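PDB 4P9E: deoxycytidylate deaminase from Cyanophage S-TIM5, which probably catalyses the zinc-dependent hydrolytic deamination of dCMP to dUMP. Local coordinates for residues 34-39 with 82-87. Sequence-based numbering, arbitrary orientation.
Sequences VVKNGS and SSESID
A chi1 of -174° sets CG of Lys-36 trans to the backbone N, and the extended chain beyond it carries NZ straight out from the end of strand 31-36, while Glu-84, bent at chi2, folds its carboxylate back toward the same ammonium. The contact belongs to the zinc-dependent cytidine deaminase fold: it joins the hairpin of strands 31-36 and 39-45 to the loop that leads from helix 71-80 into strand 90-93. The NZ of Lys-36 lies 3.1 Å from the O of Ser-85 and donates a hydrogen bond that comes from above the carbonyl plane, 53° out of it. A second, weak bond goes to the O of Asp-87, 3.0 Å from the same NZ. Two carbonyls of one short loop thus converge on a single cationic tip, a task that suits lysine, whose ammonium can donate in several directions at the end of a long aliphatic chain. Glu-84 adds a long salt bridge, its OE2 3.9 Å from the NZ of Lys-36; its other oxygen, OE1, is hydrogen-bonded to Ser-83 of a third subunit, which places this carboxylate at an interface of the hexamer. The first side-chain bond of Ile-86 points away from the strand, and its apolar branched side chain packs on Leu-76 and Met-79 of helix 71-80. A type I' turn from Lys-36 to Ser-39 reverses the chain, and Gly-38 readily adopts the positive phi its place there requires. Within the loop 82-87, two serines form ST turns. The OG of Ser-82 accepts from the N of Glu-84 at 3.0 Å. In the second turn the OG of Ser-85 accepts from the N of Asp-87 at 3.1 Å.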
loop_
_atom_site.group_PDB
_atom_site.type_symbol
_atom_site.label_atom_id
_atom_site.label_comp_id
_atom_site.label_asym_id
_atom_site.label_seq_id
_atom_site.Cartn_x
_atom_site.Cartn_y
_atom_site.Cartn_z
ATOM N N VAL A 34 -10.211 11.456 -9.812
ATOM C CA VAL A 34 -10.582 10.125 -9.335
ATOM C C VAL A 34 -11.092 10.180 -7.895
ATOM O O VAL A 34 -10.470 10.778 -7.019
ATOM C CB VAL A 34 -9.445 9.083 -9.510
ATOM C CG1 VAL A 34 -9.814 7.769 -8.838
ATOM C CG2 VAL A 34 -9.189 8.837 -10.994
ATOM N N VAL A 35 -12.255 9.585 -7.660
ATOM C CA VAL A 35 -12.824 9.557 -6.321
ATOM C C VAL A 35 -13.133 8.132 -5.896
ATOM O O VAL A 35 -13.665 7.346 -6.667
ATOM C CB VAL A 35 -14.091 10.430 -6.215
ATOM C CG1 VAL A 35 -14.630 10.405 -4.795
ATOM C CG2 VAL A 35 -13.784 11.857 -6.646
ATOM N N LYS A 36 -12.777 7.798 -4.665
ATOM C CA LYS A 36 -13.080 6.485 -4.116
ATOM C C LYS A 36 -13.222 6.592 -2.606
ATOM O O LYS A 36 -12.448 7.292 -1.942
ATOM C CB LYS A 36 -11.977 5.508 -4.493
ATOM C CG LYS A 36 -12.224 4.084 -4.117
ATOM C CD LYS A 36 -11.101 3.243 -4.653
ATOM C CE LYS A 36 -11.141 1.826 -4.125
ATOM N NZ LYS A 36 -9.855 1.105 -4.403
ATOM N N ASN A 37 -14.231 5.907 -2.070
ATOM C CA ASN A 37 -14.495 5.899 -0.630
ATOM C C ASN A 37 -14.501 7.281 0.022
ATOM O O ASN A 37 -13.961 7.461 1.108
ATOM C CB ASN A 37 -13.479 5.020 0.090
ATOM C CG ASN A 37 -13.381 3.630 -0.509
ATOM O OD1 ASN A 37 -14.338 3.125 -1.102
ATOM N ND2 ASN A 37 -12.216 3.007 -0.367
ATOM N N GLY A 38 -15.102 8.252 -0.651
ATOM C CA GLY A 38 -15.210 9.596 -0.113
ATOM C C GLY A 38 -13.938 10.415 -0.183
ATOM O O GLY A 38 -13.798 11.412 0.504
ATOM N N SER A 39 -13.009 10.005 -1.024
ATOM C CA SER A 39 -11.752 10.700 -1.100
ATOM C C SER A 39 -11.242 10.860 -2.537
ATOM O O SER A 39 -11.259 9.910 -3.325
ATOM C CB SER A 39 -10.732 9.957 -0.252
ATOM O OG SER A 39 -9.468 10.583 -0.336
ATOM N N SER A 82 0.460 5.591 -7.408
ATOM C CA SER A 82 -0.159 5.659 -6.092
ATOM C C SER A 82 -0.055 4.283 -5.436
ATOM O O SER A 82 0.301 3.322 -6.080
ATOM C CB SER A 82 -1.629 6.069 -6.260
ATOM O OG SER A 82 -2.357 6.009 -5.049
ATOM N N SER A 83 -0.372 4.188 -4.155
ATOM C CA SER A 83 -0.431 2.896 -3.494
ATOM C C SER A 83 -1.872 2.417 -3.420
ATOM O O SER A 83 -2.162 1.331 -2.921
ATOM C CB SER A 83 0.121 3.020 -2.081
ATOM O OG SER A 83 1.031 4.101 -2.009
ATOM N N GLU A 84 -2.768 3.246 -3.921
ATOM C CA GLU A 84 -4.187 3.038 -3.755
ATOM C C GLU A 84 -4.753 2.562 -5.084
ATOM O O GLU A 84 -4.433 3.108 -6.131
ATOM C CB GLU A 84 -4.808 4.367 -3.301
ATOM C CG GLU A 84 -6.266 4.330 -2.964
ATOM C CD GLU A 84 -6.565 3.476 -1.755
ATOM O OE1 GLU A 84 -6.156 3.871 -0.636
ATOM O OE2 GLU A 84 -7.212 2.416 -1.925
ATOM N N SER A 85 -5.576 1.528 -5.051
ATOM C CA SER A 85 -6.108 0.950 -6.282
ATOM C C SER A 85 -7.137 1.846 -6.978
ATOM O O SER A 85 -7.887 2.569 -6.327
ATOM C CB SER A 85 -6.724 -0.418 -6.017
ATOM O OG SER A 85 -7.310 -0.925 -7.195
ATOM N N ILE A 86 -7.172 1.786 -8.305
ATOM C CA ILE A 86 -8.135 2.561 -9.069
ATOM C C ILE A 86 -9.465 1.797 -9.190
ATOM O O ILE A 86 -10.510 2.376 -9.495
ATOM C CB ILE A 86 -7.574 2.949 -10.459
ATOM C CG1 ILE A 86 -8.405 4.078 -11.075
ATOM C CG2 ILE A 86 -7.501 1.751 -11.381
ATOM C CD1 ILE A 86 -7.947 4.505 -12.430
ATOM N N ASP A 87 -9.409 0.495 -8.922
ATOM C CA ASP A 87 -10.566 -0.381 -9.007
ATOM C C ASP A 87 -11.672 0.046 -8.041
ATOM O O ASP A 87 -11.418 0.237 -6.855
ATOM C CB ASP A 87 -10.134 -1.803 -8.676
ATOM C CG ASP A 87 -11.055 -2.863 -9.268
ATOM O OD1 ASP A 87 -12.014 -2.506 -9.983
ATOM O OD2 ASP A 87 -10.809 -4.062 -9.029
#